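PDB 3CSS: 6-phosphogluconolactonase from Leishmania braziliensis, which probably hydrolyses 6-phosphogluconolactone to 6-phosphogluconate, the second step of the oxidative pentose phosphate pathway. Local coordinates for residues A126-L137 and V177-V188. Residues are numbered along the deposited sequence; the frame is centred on the assembly and turned at random.
Sequences AWAVAQDYEVKL and VAATDEEHVVSV. Unlike the reference sequence in segment 126-137: V135 (reference Ala).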
ATOM      1  N   ALA A 126      -1.874   1.843 -18.846  1.00 27.14           N
ATOM      2  CA  ALA A 126      -1.552   1.963 -17.427  1.00 26.79           C
ATOM      3  C   ALA A 126      -1.411   3.437 -17.007  1.00 26.16           C
ATOM      4  O   ALA A 126      -1.960   3.846 -15.993  1.00 26.38           O
ATOM      5  CB  ALA A 126      -0.266   1.152 -17.087  1.00 26.26           C
ATOM      6  N   TRP A 127      -0.674   4.227 -17.778  1.00 26.48           N
ATOM      7  CA  TRP A 127      -0.557   5.663 -17.507  1.00 25.98           C
ATOM      8  C   TRP A 127      -1.899   6.380 -17.541  1.00 26.06           C
ATOM      9  O   TRP A 127      -2.138   7.262 -16.726  1.00 25.86           O
ATOM     10  CB  TRP A 127       0.405   6.343 -18.481  1.00 25.85           C
ATOM     11  CG  TRP A 127       1.853   6.349 -18.036  1.00 25.11           C
ATOM     12  CD1 TRP A 127       2.919   5.860 -18.725  1.00 25.58           C
ATOM     13  CD2 TRP A 127       2.380   6.883 -16.811  1.00 25.25           C
ATOM     14  NE1 TRP A 127       4.079   6.052 -18.008  1.00 26.29           N
ATOM     15  CE2 TRP A 127       3.776   6.671 -16.826  1.00 26.22           C
ATOM     16  CE3 TRP A 127       1.809   7.515 -15.696  1.00 24.78           C
ATOM     17  CZ2 TRP A 127       4.603   7.077 -15.787  1.00 24.85           C
ATOM     18  CZ3 TRP A 127       2.635   7.912 -14.663  1.00 24.69           C
ATOM     19  CH2 TRP A 127       4.015   7.687 -14.711  1.00 24.81           C
ATOM     20  N   ALA A 128      -2.761   6.014 -18.483  1.00 26.46           N
ATOM     21  CA  ALA A 128      -4.081   6.625 -18.569  1.00 26.24           C
ATOM     22  C   ALA A 128      -4.859   6.405 -17.264  1.00 26.51           C
ATOM     23  O   ALA A 128      -5.460   7.341 -16.732  1.00 26.76           O
ATOM     24  CB  ALA A 128      -4.841   6.070 -19.763  1.00 26.49           C
ATOM     25  N   VAL A 129      -4.822   5.173 -16.746  1.00 26.01           N
ATOM     26  CA  VAL A 129      -5.465   4.844 -15.459  1.00 26.10           C
ATOM     27  C   VAL A 129      -4.790   5.582 -14.284  1.00 26.32           C
ATOM     28  O   VAL A 129      -5.479   6.155 -13.443  1.00 26.31           O
ATOM     29  CB  VAL A 129      -5.481   3.315 -15.196  1.00 26.28           C
ATOM     30  CG1 VAL A 129      -6.041   3.003 -13.811  1.00 25.08           C
ATOM     31  CG2 VAL A 129      -6.279   2.596 -16.276  1.00 25.33           C
ATOM     32  N   ALA A 130      -3.456   5.587 -14.255  1.00 26.50           N
ATOM     33  CA  ALA A 130      -2.689   6.298 -13.225  1.00 26.89           C
ATOM     34  C   ALA A 130      -3.065   7.774 -13.146  1.00 27.19           C
ATOM     35  O   ALA A 130      -3.270   8.317 -12.058  1.00 26.63           O
ATOM     36  CB  ALA A 130      -1.169   6.152 -13.471  1.00 27.27           C
ATOM     37  N   GLN A 131      -3.151   8.412 -14.309  1.00 27.58           N
ATOM     38  CA  GLN A 131      -3.422   9.848 -14.386  1.00 28.08           C
ATOM     39  C   GLN A 131      -4.822  10.208 -13.885  1.00 27.75           C
ATOM     40  O   GLN A 131      -4.993  11.169 -13.135  1.00 27.35           O
ATOM     41  CB  GLN A 131      -3.204  10.328 -15.808  1.00 28.60           C
ATOM     42  CG  GLN A 131      -1.733  10.316 -16.193  1.00 30.46           C
ATOM     43  CD  GLN A 131      -1.003  11.582 -15.770  1.00 32.85           C
ATOM     44  OE1 GLN A 131      -0.246  11.588 -14.782  1.00 33.30           O
ATOM     45  NE2 GLN A 131      -1.209  12.658 -16.530  1.00 30.35           N
ATOM     46  N   ASP A 132      -5.811   9.408 -14.265  1.00 27.35           N
ATOM     47  CA  ASP A 132      -7.180   9.603 -13.792  1.00 27.58           C
ATOM     48  C   ASP A 132      -7.284   9.394 -12.271  1.00 26.62           C
ATOM     49  O   ASP A 132      -8.010  10.123 -11.580  1.00 26.51           O
ATOM     50  CB  ASP A 132      -8.147   8.667 -14.528  1.00 27.91           C
ATOM     51  CG  ASP A 132      -8.518   9.165 -15.934  1.00 32.05           C
ATOM     52  OD1 ASP A 132      -8.130  10.299 -16.335  1.00 36.29           O
ATOM     53  OD2 ASP A 132      -9.228   8.409 -16.645  1.00 36.04           O
ATOM     54  N   TYR A 133      -6.560   8.405 -11.759  1.00 25.92           N
ATOM     55  CA  TYR A 133      -6.581   8.115 -10.328  1.00 25.31           C
ATOM     56  C   TYR A 133      -5.889   9.235  -9.545  1.00 25.08           C
ATOM     57  O   TYR A 133      -6.365   9.660  -8.507  1.00 24.76           O
ATOM     58  CB  TYR A 133      -5.935   6.744 -10.057  1.00 25.75           C
ATOM     59  CG  TYR A 133      -5.982   6.260  -8.631  1.00 25.25           C
ATOM     60  CD1 TYR A 133      -7.089   6.480  -7.814  1.00 24.74           C
ATOM     61  CD2 TYR A 133      -4.927   5.524  -8.109  1.00 25.24           C
ATOM     62  CE1 TYR A 133      -7.117   6.022  -6.501  1.00 26.57           C
ATOM     63  CE2 TYR A 133      -4.968   5.027  -6.816  1.00 26.55           C
ATOM     64  CZ  TYR A 133      -6.048   5.289  -6.009  1.00 25.60           C
ATOM     65  OH  TYR A 133      -6.033   4.806  -4.714  1.00 28.19           O
ATOM     66  N   GLU A 134      -4.768   9.724 -10.063  1.00 25.89           N
ATOM     67  CA  GLU A 134      -4.069  10.861  -9.463  1.00 26.08           C
ATOM     68  C   GLU A 134      -4.953  12.110  -9.338  1.00 25.85           C
ATOM     69  O   GLU A 134      -4.975  12.767  -8.305  1.00 25.65           O
ATOM     70  CB  GLU A 134      -2.814  11.184 -10.266  1.00 26.27           C
ATOM     71  CG  GLU A 134      -2.153  12.463  -9.841  1.00 26.53           C
ATOM     72  CD  GLU A 134      -0.747  12.613 -10.386  1.00 29.05           C
ATOM     73  OE1 GLU A 134       0.002  11.613 -10.432  1.00 30.90           O
ATOM     74  OE2 GLU A 134      -0.410  13.753 -10.787  1.00 31.47           O
ATOM     75  N   VAL A 135      -5.664  12.433 -10.411  1.00 26.00           N
ATOM     76  CA  VAL A 135      -6.631  13.531 -10.404  1.00 25.80           C
ATOM     77  C   VAL A 135      -7.659  13.338  -9.287  1.00 25.84           C
ATOM     78  O   VAL A 135      -7.957  14.273  -8.523  1.00 25.39           O
ATOM     79  CB  VAL A 135      -7.344  13.649 -11.773  1.00 26.28           C
ATOM     80  CG1 VAL A 135      -8.493  14.642 -11.684  1.00 25.53           C
ATOM     81  CG2 VAL A 135      -6.351  14.062 -12.865  1.00 26.71           C
ATOM     82  N   LYS A 136      -8.179  12.116  -9.181  1.00 25.57           N
ATOM     83  CA  LYS A 136      -9.168  11.798  -8.159  1.00 25.69           C
ATOM     84  C   LYS A 136      -8.589  11.979  -6.755  1.00 24.96           C
ATOM     85  O   LYS A 136      -9.236  12.560  -5.890  1.00 24.82           O
ATOM     86  CB  LYS A 136      -9.706  10.373  -8.353  1.00 26.54           C
ATOM     87  CG  LYS A 136     -11.140  10.221  -8.044  1.00 29.23           C
ATOM     88  CD  LYS A 136     -11.600   8.786  -8.142  1.00 31.48           C
ATOM     89  CE  LYS A 136     -12.166   8.438  -9.505  1.00 33.24           C
ATOM     90  NZ  LYS A 136     -12.881   7.141  -9.444  1.00 33.33           N
ATOM     91  N   LEU A 137      -7.364  11.492  -6.536  1.00 24.14           N
ATOM     92  CA  LEU A 137      -6.715  11.601  -5.223  1.00 24.04           C
ATOM     93  C   LEU A 137      -6.484  13.073  -4.848  1.00 24.73           C
ATOM     94  O   LEU A 137      -6.768  13.493  -3.732  1.00 25.67           O
ATOM     95  CB  LEU A 137      -5.392  10.821  -5.199  1.00 23.88           C
ATOM     96  CG  LEU A 137      -5.509   9.285  -5.291  1.00 23.10           C
ATOM     97  CD1 LEU A 137      -4.105   8.657  -5.392  1.00 25.05           C
ATOM     98  CD2 LEU A 137      -6.335   8.678  -4.101  1.00 22.76           C
ATOM     99  N   VAL A 177       9.041   1.718 -14.053  1.00 18.20           N
ATOM    100  CA  VAL A 177       8.888   3.167 -13.996  1.00 18.21           C
ATOM    101  C   VAL A 177       8.742   3.672 -12.542  1.00 17.20           C
ATOM    102  O   VAL A 177       9.432   4.608 -12.137  1.00 17.51           O
ATOM    103  CB  VAL A 177       7.674   3.649 -14.860  1.00 18.25           C
ATOM    104  CG1 VAL A 177       7.337   5.085 -14.532  1.00 18.21           C
ATOM    105  CG2 VAL A 177       7.995   3.494 -16.341  1.00 19.76           C
ATOM    106  N   ALA A 178       7.888   3.004 -11.764  1.00 16.42           N
ATOM    107  CA  ALA A 178       7.594   3.400 -10.379  1.00 15.69           C
ATOM    108  C   ALA A 178       8.829   3.402  -9.491  1.00 15.45           C
ATOM    109  O   ALA A 178       8.926   4.178  -8.556  1.00 15.72           O
ATOM    110  CB  ALA A 178       6.528   2.482  -9.794  1.00 15.01           C
ATOM    111  N   ALA A 179       9.780   2.512  -9.762  1.00 15.62           N
ATOM    112  CA  ALA A 179      10.960   2.415  -8.916  1.00 15.64           C
ATOM    113  C   ALA A 179      11.775   3.699  -8.860  1.00 17.08           C
ATOM    114  O   ALA A 179      12.477   3.930  -7.885  1.00 17.42           O
ATOM    115  CB  ALA A 179      11.835   1.248  -9.372  1.00 16.27           C
ATOM    116  N   THR A 180      11.720   4.512  -9.923  1.00 17.59           N
ATOM    117  CA  THR A 180      12.462   5.773  -9.972  1.00 18.91           C
ATOM    118  C   THR A 180      11.565   6.971 -10.281  1.00 19.10           C
ATOM    119  O   THR A 180      12.067   8.059 -10.611  1.00 20.61           O
ATOM    120  CB  THR A 180      13.638   5.714 -10.995  1.00 19.19           C
ATOM    121  OG1 THR A 180      13.135   5.419 -12.322  1.00 22.23           O
ATOM    122  CG2 THR A 180      14.647   4.659 -10.575  1.00 17.50           C
ATOM    123  N   ASP A 181      10.260   6.805 -10.106  1.00 19.22           N
ATOM    124  CA  ASP A 181       9.323   7.881 -10.410  1.00 19.50           C
ATOM    125  C   ASP A 181       9.236   8.804  -9.225  1.00 20.78           C
ATOM    126  O   ASP A 181       8.636   8.454  -8.210  1.00 20.65           O
ATOM    127  CB  ASP A 181       7.946   7.327 -10.759  1.00 18.89           C
ATOM    128  CG  ASP A 181       6.987   8.398 -11.281  1.00 20.10           C
ATOM    129  OD1 ASP A 181       7.192   9.606 -11.000  1.00 20.56           O
ATOM    130  OD2 ASP A 181       6.021   8.018 -11.974  1.00 18.27           O
ATOM    131  N   GLU A 182       9.848   9.986  -9.358  1.00 22.46           N
ATOM    132  CA  GLU A 182       9.814  11.030  -8.332  0.75 23.90           C
ATOM    133  C   GLU A 182       8.932  12.210  -8.738  1.00 23.36           C
ATOM    134  O   GLU A 182       8.987  13.269  -8.112  1.00 24.25           O
ATOM    135  CB  GLU A 182      11.234  11.557  -8.065  0.75 24.69           C
ATOM    136  CG  GLU A 182      12.231  10.510  -7.577  0.75 28.46           C
ATOM    137  CD  GLU A 182      11.845   9.883  -6.242  0.75 31.93           C
ATOM    138  OE1 GLU A 182      10.965  10.429  -5.529  0.75 32.80           O
ATOM    139  OE2 GLU A 182      12.442   8.844  -5.898  0.75 36.39           O
ATOM    140  N   GLU A 183       8.117  12.028  -9.775  1.00 22.76           N
ATOM    141  CA  GLU A 183       7.356  13.114 -10.404  1.00 22.45           C
ATOM    142  C   GLU A 183       5.834  12.998 -10.281  1.00 21.41           C
ATOM    143  O   GLU A 183       5.120  13.988 -10.472  1.00 22.09           O
ATOM    144  CB  GLU A 183       7.705  13.177 -11.897  1.00 22.97           C
ATOM    145  CG  GLU A 183       9.158  13.519 -12.200  1.00 25.28           C
ATOM    146  CD  GLU A 183       9.458  13.559 -13.696  0.50 27.58           C
ATOM    147  OE1 GLU A 183       8.684  12.972 -14.490  0.50 29.24           O
ATOM    148  OE2 GLU A 183      10.475  14.176 -14.078  0.50 28.65           O
ATOM    149  N   HIS A 184       5.319  11.800 -10.031  1.00 18.96           N
ATOM    150  CA  HIS A 184       3.870  11.581 -10.017  1.00 18.85           C
ATOM    151  C   HIS A 184       3.364  11.130  -8.654  1.00 17.90           C
ATOM    152  O   HIS A 184       4.113  10.576  -7.850  1.00 17.72           O
ATOM    153  CB  HIS A 184       3.475  10.557 -11.086  1.00 18.67           C
ATOM    154  CG  HIS A 184       3.929  10.917 -12.469  1.00 20.04           C
ATOM    155  ND1 HIS A 184       5.085  10.418 -13.025  1.00 19.66           N
ATOM    156  CD2 HIS A 184       3.374  11.718 -13.411  1.00 21.02           C
ATOM    157  CE1 HIS A 184       5.219  10.886 -14.255  1.00 20.34           C
ATOM    158  NE2 HIS A 184       4.204  11.694 -14.508  1.00 20.15           N
ATOM    159  N   VAL A 185       2.081  11.377  -8.403  1.00 17.46           N
ATOM    160  CA  VAL A 185       1.382  10.812  -7.243  1.00 17.18           C
ATOM    161  C   VAL A 185       1.086   9.319  -7.461  1.00 16.41           C
ATOM    162  O   VAL A 185       1.246   8.513  -6.553  1.00 16.55           O
ATOM    163  CB  VAL A 185       0.047  11.567  -6.977  1.00 17.49           C
ATOM    164  CG1 VAL A 185      -0.789  10.887  -5.933  1.00 16.14           C
ATOM    165  CG2 VAL A 185       0.316  13.032  -6.573  1.00 18.62           C
ATOM    166  N   VAL A 186       0.606   8.976  -8.655  1.00 15.48           N
ATOM    167  CA  VAL A 186       0.351   7.588  -9.033  1.00 14.80           C
ATOM    168  C   VAL A 186       1.252   7.239 -10.210  1.00 14.91           C
ATOM    169  O   VAL A 186       1.275   7.952 -11.227  1.00 16.18           O
ATOM    170  CB  VAL A 186      -1.141   7.353  -9.438  1.00 14.08           C
ATOM    171  CG1 VAL A 186      -1.404   5.898  -9.738  1.00 14.81           C
ATOM    172  CG2 VAL A 186      -2.076   7.859  -8.369  1.00 16.92           C
ATOM    173  N   SER A 187       2.005   6.154 -10.066  1.00 15.71           N
ATOM    174  CA  SER A 187       2.906   5.699 -11.110  1.00 15.45           C
ATOM    175  C   SER A 187       2.456   4.316 -11.595  1.00 15.44           C
ATOM    176  O   SER A 187       1.377   3.841 -11.236  1.00 15.91           O
ATOM    177  CB  SER A 187       4.328   5.652 -10.564  1.00 15.97           C
ATOM    178  OG  SER A 187       5.292   5.463 -11.591  1.00 17.12           O
ATOM    179  N   VAL A 188       3.285   3.692 -12.422  1.00 14.91           N
ATOM    180  CA  VAL A 188       2.932   2.467 -13.113  1.00 15.19           C
ATOM    181  C   VAL A 188       4.079   1.457 -13.088  1.00 15.38           C
ATOM    182  O   VAL A 188       5.250   1.824 -12.950  1.00 15.00           O
ATOM    183  CB  VAL A 188       2.543   2.783 -14.579  1.00 15.18           C
ATOM    184  CG1 VAL A 188       1.358   3.748 -14.589  1.00 15.16           C
ATOM    185  CG2 VAL A 188       3.721   3.348 -15.368  1.00 15.03           C
TER
HETATM  186  O   HOH W   1      -0.069   9.877 -12.614  1.00 29.58           O
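W127, A130 and E134 of helix 123-140 lie against V186 and V188 of strand 186-189, the outermost strand at one end of the mixed, Rossmann-like α/β sheet of the glucosamine-6-phosphate isomerase/6-phosphogluconolactonase family. The axes of helix 126-137 and strand 186-188 run antiparallel (169°) and approach to 7.4 Å. Two successive backbone amides where the loop enters the strand converge on a single oxygen of E134. V186 N reaches E134 OE1 at 3.2 Å along an almost straight N-H line, on the anti side of the carboxylate, whereas V185 N meets the same atom from above the carboxylate plane on a more bent path. E134 reaches them because its chain is extended beyond a CG anti to the backbone N (chi1 171°). A water lies between Q131 OE1 (2.8 Å) and V186 O (2.7 Å) and bridges the two segments.

Between helix and strand the other contacts are apolar. The methyl A130 CB touches V186 CG1 and V188 CG1, each at 3.7 Å, while V186 CG2 packs against L137 CD1 and the Y133 ring. V202 of the adjoining strand and I72 deeper in the sheet extend this apolar layer under the helix.

The indole of W127 reaches past the strand to the preceding loop. V188 CG2 makes a CH-pi contact over its five-membered ring, and V177 CG1 touches CZ2. The six-membered ring turns its edge to the face of H184 in an inclined edge-to-face pair, planes at 53° and centroids 4.6 Å apart. H184 is fixed by D181, whose OD1 accepts E183 N, closing an Asx turn, and also H184 N, one residue further on, as in an Asx motif; D181 OD2 takes H184 ND1 at 2.8 Å through its syn lone pair and S187 OG on its anti side.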